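PDB 3UBO: adenosine kinase from Sinorhizobium meliloti, which probably transfers a phosphate from ATP to the 5'-hydroxyl of adenosine, as a pfkB-family kinase, and binds adenosine and ADP. Local coordinates for residues V211-A216 against C241-V246; D7-G12 against D147-S152; D86-I91 against P112-S117. All blocks are in the same frame, centred on the assembly; numbering follows the deposited sequence.

Contact 1. Residues V211-A216 against C241-V246; sequences VDIVFA and CKLAAV
Asp-212 and Lys-242 lie side by side and point the same way. The lysine chain is extended beyond CG, and its NZ forms a salt bridge with Asp-212 OD1 at 3.3 Å. The other carboxylate oxygen, OD2, accepts hydrogen bonds from Thr-185 N and His-179 NE2. The carboxylate thus joins the two segments to strand 184-188 and helix 168-179. An asparagine in place of Asp-212 would probably leave the ammonium of Lys-242 without this countercharge. Further along, the two backbones run in the same direction. Val-214 N donates to Leu-243 O at 3.0 Å, tilted 19° from the carbonyl plane. Ala-216 N donates to Ala-245 O at 3.1 Å and meets it almost head-on, with a C=O...N angle of 164°. This is one edge of the parallel sheet in the alpha/beta core of the pfkB fold. From strand 213-217 the chain passes through helices 218-224 and 230-240 to strand 246-247, in a beta-alpha-beta crossover. Val-214 faces helix 230-240. Its CB lies 4.1 Å from Ala-244 CB, and both residues touch Leu-237. The CG2 branch of Val-214 stands beside its own backbone N (CG1 is anti to that N, chi1 163°) and approaches Cys-241 SG at 4.0 Å. Ala-245 faces helix 278-290 instead. Its CB comes obliquely to the Phe-215 ring, 3.8 Å from CD1. Phe-286 of that helix meets the same ring edge-to-face and also touches Ala-245.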
loop_
_atom_site.group_PDB
_atom_site.type_symbol
_atom_site.label_atom_id
_atom_site.label_comp_id
_atom_site.label_asym_id
_atom_site.label_seq_id
_atom_site.Cartn_x
_atom_site.Cartn_y
_atom_site.Cartn_z
ATOM N N VAL A 211 23.685 -13.966 -22.006
ATOM C CA VAL A 211 22.509 -14.367 -21.286
ATOM C C VAL A 211 22.202 -15.776 -21.673
ATOM O O VAL A 211 21.958 -16.098 -22.861
ATOM C CB VAL A 211 21.236 -13.535 -21.670
ATOM C CG1 VAL A 211 19.993 -14.010 -20.926
ATOM C CG2 VAL A 211 21.454 -12.094 -21.351
ATOM N N ASP A 212 22.144 -16.592 -20.632
ATOM C CA ASP A 212 21.741 -17.973 -20.718
ATOM C C ASP A 212 20.225 -18.123 -20.931
ATOM O O ASP A 212 19.776 -18.504 -22.027
ATOM C CB ASP A 212 22.182 -18.680 -19.423
ATOM C CG ASP A 212 23.666 -18.786 -19.332
ATOM O OD1 ASP A 212 24.230 -19.059 -20.424
ATOM O OD2 ASP A 212 24.260 -18.594 -18.217
ATOM N N ILE A 213 19.464 -17.821 -19.866
ATOM C CA ILE A 213 17.993 -18.025 -19.771
ATOM C C ILE A 213 17.115 -16.789 -20.130
ATOM O O ILE A 213 17.408 -15.640 -19.710
ATOM C CB ILE A 213 17.618 -18.491 -18.341
ATOM C CG1 ILE A 213 18.495 -19.676 -17.909
ATOM C CG2 ILE A 213 16.149 -18.843 -18.265
ATOM C CD1 ILE A 213 18.702 -19.799 -16.409
ATOM N N VAL A 214 16.054 -17.019 -20.905
ATOM C CA VAL A 214 15.160 -15.932 -21.323
ATOM C C VAL A 214 13.693 -16.072 -20.863
ATOM O O VAL A 214 12.972 -16.967 -21.362
ATOM C CB VAL A 214 15.208 -15.782 -22.845
ATOM C CG1 VAL A 214 14.029 -14.982 -23.367
ATOM C CG2 VAL A 214 16.500 -15.142 -23.220
ATOM N N PHE A 215 13.227 -15.226 -19.927
ATOM C CA PHE A 215 11.761 -15.167 -19.605
ATOM C C PHE A 215 11.089 -14.065 -20.422
ATOM O O PHE A 215 11.681 -12.973 -20.606
ATOM C CB PHE A 215 11.481 -14.899 -18.125
ATOM C CG PHE A 215 12.081 -15.909 -17.188
ATOM C CD1 PHE A 215 11.269 -16.832 -16.549
ATOM C CD2 PHE A 215 13.474 -15.915 -16.920
ATOM C CE1 PHE A 215 11.797 -17.747 -15.668
ATOM C CE2 PHE A 215 14.022 -16.852 -16.049
ATOM C CZ PHE A 215 13.154 -17.787 -15.428
ATOM N N ALA A 216 9.890 -14.354 -20.914
ATOM C CA ALA A 216 9.104 -13.445 -21.732
ATOM C C ALA A 216 7.574 -13.791 -21.711
ATOM O O ALA A 216 7.160 -14.922 -21.329
ATOM C CB ALA A 216 9.622 -13.467 -23.139
ATOM N N CYS A 241 19.115 -19.121 -26.988
ATOM C CA CYS A 241 19.458 -19.372 -25.574
ATOM C C CYS A 241 19.398 -20.864 -25.167
ATOM O O CYS A 241 18.812 -21.694 -25.865
ATOM C CB CYS A 241 18.588 -18.511 -24.646
ATOM S SG CYS A 241 16.816 -18.782 -24.902
ATOM N N LYS A 242 19.988 -21.197 -24.022
ATOM C CA LYS A 242 19.978 -22.575 -23.518
ATOM C C LYS A 242 18.555 -22.979 -23.184
ATOM O O LYS A 242 18.056 -24.045 -23.599
ATOM C CB LYS A 242 20.886 -22.724 -22.283
ATOM C CG LYS A 242 22.360 -22.504 -22.651
ATOM C CD LYS A 242 23.371 -22.596 -21.482
ATOM C CE LYS A 242 24.665 -21.805 -21.837
ATOM N NZ LYS A 242 25.716 -21.979 -20.762
ATOM N N LEU A 243 17.915 -22.065 -22.444
ATOM C CA LEU A 243 16.640 -22.242 -21.756
ATOM C C LEU A 243 15.800 -20.948 -21.910
ATOM O O LEU A 243 16.325 -19.818 -21.827
ATOM C CB LEU A 243 16.919 -22.548 -20.271
ATOM C CG LEU A 243 15.707 -22.962 -19.446
ATOM C CD1 LEU A 243 14.879 -23.913 -20.296
ATOM C CD2 LEU A 243 16.099 -23.561 -18.075
ATOM N N ALA A 244 14.502 -21.118 -22.132
ATOM C CA ALA A 244 13.594 -19.991 -22.325
ATOM C C ALA A 244 12.086 -20.270 -21.931
ATOM O O ALA A 244 11.335 -20.938 -22.647
ATOM C CB ALA A 244 13.707 -19.507 -23.749
ATOM N N ALA A 245 11.675 -19.723 -20.787
ATOM C CA ALA A 245 10.299 -19.761 -20.300
ATOM C C ALA A 245 9.383 -18.636 -20.875
ATOM O O ALA A 245 9.766 -17.458 -20.871
ATOM C CB ALA A 245 10.312 -19.727 -18.768
ATOM N N VAL A 246 8.183 -19.004 -21.350
ATOM C CA VAL A 246 7.255 -18.029 -21.912
ATOM C C VAL A 246 5.872 -18.013 -21.233
ATOM O O VAL A 246 5.111 -18.981 -21.331
ATOM C CB VAL A 246 7.125 -18.243 -23.416
ATOM C CG1 VAL A 246 5.998 -17.418 -23.986
ATOM C CG2 VAL A 246 8.427 -17.889 -24.055
#

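Contact 2. Residues D7-G12 against D147-S152; sequences DVLTIG and DVVAQS
Leu-9 packs against Val-149 and Ser-152 where a helix runs into a central strand of the pfkB-family alpha/beta core. Strand 6-11 lies inside the parallel sheet, next to strand 152-158. Helix 146-150 leads almost directly into that neighbouring strand, so its last turn sits beside Leu-9. No hydrogen bond joins the two segments. The Leu-9 backbone bonds instead to Val-154 and Tyr-156, further along strand 152-158. Leu-9 points toward the helix. Its CG is anti to the backbone N (chi1 170°), which carries the two methyls out to the valines. Leu-9 CD2 lies 3.7 Å from Val-149 CA and 3.9 Å from Val-149 CG2, and the two side chains cross at a slant. Val-149 also packs on Ala-174, Ile-177 and Ala-178 of helix 168-179. The leucine methyl therefore joins a larger apolar layer over the sheet. The CB of Asp-7 points away from the helix, and its carboxylate makes a salt bridge to Arg-76. Closer to the backbone, Leu-9 CB rests on Ser-152 CB at 3.8 Å. The other methyl, Leu-9 CD1, approaches Val-148 CG1 at 4.2 Å.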
loop_
_atom_site.group_PDB
_atom_site.type_symbol
_atom_site.label_atom_id
_atom_site.label_comp_id
_atom_site.label_asym_id
_atom_site.label_seq_id
_atom_site.Cartn_x
_atom_site.Cartn_y
_atom_site.Cartn_z
ATOM N N ASP A 7 20.930 -18.216 -4.381
ATOM C CA ASP A 7 20.268 -18.879 -5.506
ATOM C C ASP A 7 20.037 -17.865 -6.566
ATOM O O ASP A 7 20.448 -18.065 -7.688
ATOM C CB ASP A 7 18.973 -19.565 -5.034
ATOM C CG ASP A 7 19.243 -20.453 -3.854
ATOM O OD1 ASP A 7 19.987 -21.426 -4.126
ATOM O OD2 ASP A 7 18.855 -20.133 -2.683
ATOM N N VAL A 8 19.398 -16.753 -6.210
ATOM C CA VAL A 8 19.207 -15.696 -7.217
ATOM C C VAL A 8 19.587 -14.270 -6.865
ATOM O O VAL A 8 19.211 -13.705 -5.778
ATOM C CB VAL A 8 17.784 -15.594 -7.763
ATOM C CG1 VAL A 8 17.853 -14.923 -9.138
ATOM C CG2 VAL A 8 17.100 -16.998 -7.813
ATOM N N LEU A 9 20.304 -13.701 -7.832
ATOM C CA LEU A 9 20.602 -12.278 -7.851
ATOM C C LEU A 9 19.819 -11.541 -8.975
ATOM O O LEU A 9 19.834 -11.926 -10.180
ATOM C CB LEU A 9 22.094 -12.058 -7.975
ATOM C CG LEU A 9 22.667 -10.656 -8.252
ATOM C CD1 LEU A 9 22.531 -9.739 -7.023
ATOM C CD2 LEU A 9 24.130 -10.747 -8.678
ATOM N N THR A 10 19.116 -10.487 -8.569
ATOM C CA THR A 10 18.461 -9.668 -9.592
ATOM C C THR A 10 18.998 -8.238 -9.660
ATOM O O THR A 10 19.382 -7.640 -8.631
ATOM C CB THR A 10 16.891 -9.711 -9.557
ATOM O OG1 THR A 10 16.403 -8.814 -8.539
ATOM C CG2 THR A 10 16.406 -11.137 -9.282
ATOM N N ILE A 11 19.049 -7.759 -10.905
ATOM C CA ILE A 11 19.462 -6.410 -11.239
ATOM C C ILE A 11 18.398 -5.774 -12.128
ATOM O O ILE A 11 17.982 -6.354 -13.160
ATOM C CB ILE A 11 20.864 -6.354 -11.936
ATOM C CG1 ILE A 11 21.940 -6.976 -11.051
ATOM C CG2 ILE A 11 21.284 -4.889 -12.267
ATOM C CD1 ILE A 11 23.351 -6.535 -11.442
ATOM N N GLY A 12 17.935 -4.605 -11.687
ATOM C CA GLY A 12 16.791 -3.946 -12.302
ATOM C C GLY A 12 16.546 -2.543 -11.741
ATOM O O GLY A 12 17.091 -2.169 -10.696
ATOM N N ASP A 147 31.771 -9.964 -5.241
ATOM C CA ASP A 147 31.728 -11.186 -4.467
ATOM C C ASP A 147 30.347 -11.760 -4.641
ATOM O O ASP A 147 30.172 -12.950 -5.001
ATOM C CB ASP A 147 32.072 -10.914 -2.973
ATOM C CG ASP A 147 31.320 -9.704 -2.380
ATOM O OD1 ASP A 147 31.253 -8.674 -3.065
ATOM O OD2 ASP A 147 30.789 -9.775 -1.236
ATOM N N VAL A 148 29.357 -10.891 -4.434
ATOM C CA VAL A 148 27.942 -11.236 -4.598
ATOM C C VAL A 148 27.581 -11.821 -5.985
ATOM O O VAL A 148 27.029 -12.890 -6.011
ATOM C CB VAL A 148 27.036 -10.078 -4.060
ATOM C CG1 VAL A 148 25.518 -10.410 -4.087
ATOM C CG2 VAL A 148 27.506 -9.705 -2.604
ATOM N N VAL A 149 27.916 -11.212 -7.122
ATOM C CA VAL A 149 27.648 -11.906 -8.393
ATOM C C VAL A 149 28.217 -13.318 -8.434
ATOM O O VAL A 149 27.518 -14.253 -8.853
ATOM C CB VAL A 149 28.144 -11.139 -9.598
ATOM C CG1 VAL A 149 27.658 -11.725 -10.958
ATOM C CG2 VAL A 149 27.801 -9.684 -9.407
ATOM N N ALA A 150 29.457 -13.487 -7.974
ATOM C CA ALA A 150 30.141 -14.795 -7.964
ATOM C C ALA A 150 29.462 -15.883 -7.084
ATOM O O ALA A 150 29.427 -17.079 -7.429
ATOM C CB ALA A 150 31.627 -14.597 -7.558
ATOM N N GLN A 151 28.923 -15.462 -5.954
ATOM C CA GLN A 151 28.260 -16.369 -5.023
ATOM C C GLN A 151 26.791 -16.751 -5.359
ATOM O O GLN A 151 26.077 -17.457 -4.557
ATOM C CB GLN A 151 28.307 -15.740 -3.638
ATOM C CG GLN A 151 29.683 -15.221 -3.262
ATOM C CD GLN A 151 29.661 -14.439 -1.958
ATOM O OE1 GLN A 151 29.081 -13.325 -1.891
ATOM N NE2 GLN A 151 30.279 -15.018 -0.899
ATOM N N SER A 152 26.358 -16.336 -6.555
ATOM C CA SER A 152 24.945 -16.425 -6.889
ATOM C C SER A 152 24.736 -17.282 -8.111
ATOM O O SER A 152 25.331 -17.014 -9.185
ATOM C CB SER A 152 24.322 -15.019 -7.055
ATOM O OG SER A 152 24.251 -14.375 -5.797
#

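Contact 3. Residues D86-I91 against P112-S117; sequences DQLGEI and PPTARS
Asp-86 grips Thr-114 with both carboxylate oxygens. Thr-114 OG1 donates to Asp-86 OD1 at 2.6 Å. Thr-114 N donates to Asp-86 OD2 at 2.8 Å, and that bond is nearly straight, with an N-H...O angle of 165°. Each oxygen uses its syn lone pair, so hydroxyl and amide together clasp the carboxylate. OD1 has a second donor. Gly-89 N reaches Asp-86 OD1 at 2.8 Å, nearly in line with the C-O bond. Asp-86 is the N-cap of helix 87-98, and this is its capping bond. The Asp-86 CG sits between the backbone N and the carbonyl carbon (chi1 57°), which places the carboxylate for both the cap and Thr-114. Thr-114 OG1 also bonds to Ala-84 N, so the hydroxyl ties in the loop before the helix. Packing continues from the polar pair. Leu-88 CB lies 3.6 Å from Thr-114 CB. Leu-88 CD2 is 3.9 Å from Arg-116 NH1. The Leu-88 and Arg-116 side chains cross at about a right angle. Pro-113 borders OD2 and also packs on Gln-87 of the second subunit. Gln-87 OE1 of this chain accepts a hydrogen bond from Leu-88 N of the second subunit. The helix start thus lies at the dimer interface. Strand 116-121 belongs to the mixed sheet, and its Ser-117 touches the bound adenosine. With three donors across its two oxygens, at the amino end of a helix, the Asp-86 carboxylate is likely to stay ionised and fixed in rotation.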
loop_
_atom_site.group_PDB
_atom_site.type_symbol
_atom_site.label_atom_id
_atom_site.label_comp_id
_atom_site.label_asym_id
_atom_site.label_seq_id
_atom_site.Cartn_x
_atom_site.Cartn_y
_atom_site.Cartn_z
ATOM N N ASP A 86 16.458 9.385 -0.275
ATOM C CA ASP A 86 15.158 9.984 0.120
ATOM C C ASP A 86 14.137 8.985 0.773
ATOM O O ASP A 86 14.469 7.849 1.112
ATOM C CB ASP A 86 14.550 10.679 -1.102
ATOM C CG ASP A 86 14.391 9.738 -2.260
ATOM O OD1 ASP A 86 14.254 8.520 -1.947
ATOM O OD2 ASP A 86 14.393 10.203 -3.442
ATOM N N GLN A 87 12.903 9.449 0.970
ATOM C CA GLN A 87 11.938 8.747 1.758
ATOM C C GLN A 87 11.392 7.564 0.945
ATOM O O GLN A 87 11.023 6.512 1.491
ATOM C CB GLN A 87 10.859 9.715 2.158
ATOM C CG GLN A 87 11.037 10.162 3.535
ATOM C CD GLN A 87 10.208 11.364 3.792
ATOM O OE1 GLN A 87 9.629 11.929 2.869
ATOM N NE2 GLN A 87 10.123 11.772 5.040
ATOM N N LEU A 88 11.373 7.771 -0.366
ATOM C CA LEU A 88 10.925 6.756 -1.260
ATOM C C LEU A 88 11.961 5.622 -1.286
ATOM O O LEU A 88 11.586 4.427 -1.245
ATOM C CB LEU A 88 10.692 7.318 -2.667
ATOM C CG LEU A 88 9.249 7.277 -3.252
ATOM C CD1 LEU A 88 8.142 7.467 -2.182
ATOM C CD2 LEU A 88 8.999 8.190 -4.459
ATOM N N GLY A 89 13.248 5.987 -1.311
ATOM C CA GLY A 89 14.308 5.014 -1.386
ATOM C C GLY A 89 14.466 4.298 -0.060
ATOM O O GLY A 89 14.907 3.162 -0.041
ATOM N N GLU A 90 14.117 4.954 1.042
ATOM C CA GLU A 90 14.363 4.359 2.339
ATOM C C GLU A 90 13.318 3.258 2.609
ATOM O O GLU A 90 13.511 2.329 3.429
ATOM C CB GLU A 90 14.291 5.404 3.414
ATOM C CG GLU A 90 14.141 4.805 4.791
ATOM C CD GLU A 90 13.693 5.846 5.873
ATOM O OE1 GLU A 90 13.750 7.106 5.595
ATOM O OE2 GLU A 90 13.274 5.379 6.998
ATOM N N ILE A 91 12.211 3.384 1.871
ATOM C CA ILE A 91 11.074 2.533 2.009
ATOM C C ILE A 91 11.382 1.342 1.127
ATOM O O ILE A 91 11.146 0.169 1.501
ATOM C CB ILE A 91 9.797 3.264 1.485
ATOM C CG1 ILE A 91 9.159 4.150 2.564
ATOM C CG2 ILE A 91 8.752 2.258 0.922
ATOM C CD1 ILE A 91 8.105 5.142 1.924
ATOM N N PRO A 112 18.761 12.641 -9.107
ATOM C CA PRO A 112 17.293 12.400 -9.124
ATOM C C PRO A 112 16.701 11.730 -7.856
ATOM O O PRO A 112 17.403 11.048 -7.100
ATOM C CB PRO A 112 17.064 11.526 -10.389
ATOM C CG PRO A 112 18.153 11.831 -11.298
ATOM C CD PRO A 112 19.389 12.241 -10.383
ATOM N N PRO A 113 15.397 11.912 -7.621
ATOM C CA PRO A 113 14.881 11.169 -6.470
ATOM C C PRO A 113 14.541 9.759 -6.945
ATOM O O PRO A 113 14.638 9.471 -8.168
ATOM C CB PRO A 113 13.618 11.939 -6.092
ATOM C CG PRO A 113 13.419 12.944 -7.234
ATOM C CD PRO A 113 14.302 12.527 -8.367
ATOM N N THR A 114 14.200 8.917 -5.978
ATOM C CA THR A 114 13.914 7.529 -6.224
ATOM C C THR A 114 12.887 7.341 -7.357
ATOM O O THR A 114 11.868 8.026 -7.443
ATOM C CB THR A 114 13.500 6.908 -4.892
ATOM O OG1 THR A 114 14.633 6.909 -4.011
ATOM C CG2 THR A 114 12.937 5.525 -5.035
ATOM N N ALA A 115 13.173 6.435 -8.267
ATOM C CA ALA A 115 12.274 6.232 -9.384
ATOM C C ALA A 115 10.876 5.846 -8.937
ATOM O O ALA A 115 10.730 5.266 -7.884
ATOM C CB ALA A 115 12.786 5.165 -10.253
ATOM N N ARG A 116 9.863 6.188 -9.724
ATOM C CA ARG A 116 8.487 5.881 -9.357
ATOM C C ARG A 116 7.654 5.588 -10.595
ATOM O O ARG A 116 7.955 6.079 -11.683
ATOM C CB ARG A 116 7.870 7.038 -8.569
ATOM C CG ARG A 116 7.462 8.224 -9.425
ATOM C CD ARG A 116 6.492 9.132 -8.685
ATOM N NE ARG A 116 6.872 10.538 -8.790
ATOM C CZ ARG A 116 8.037 11.030 -8.380
ATOM N NH1 ARG A 116 8.943 10.229 -7.836
ATOM N NH2 ARG A 116 8.297 12.324 -8.514
ATOM N N SER A 117 6.607 4.786 -10.433
ATOM C CA SER A 117 5.772 4.440 -11.558
ATOM C C SER A 117 4.296 4.603 -11.222
ATOM O O SER A 117 3.815 4.143 -10.157
ATOM C CB SER A 117 6.110 3.041 -12.043
ATOM O OG SER A 117 5.342 2.668 -13.156
#

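Contact 2 opens first, on strand 6-11 near the N terminus. It closes a loop of 134 residues when the chain arrives at helix 146-150. Contact 3 is nested inside that loop and closes a smaller one of 20 residues, from the start of helix 87-98 to the region of strand 116-121. Contact 1 follows in series and joins 211-216 to 241-246. None of the loops cross. Contacts 1 and 2 both reach the parallel sheet, with centres about 17 Å apart, one at its edge and one within it. Contact 3, about 31 Å from contact 1 between centres, ties the start of helix 87-98 to the mixed sheet.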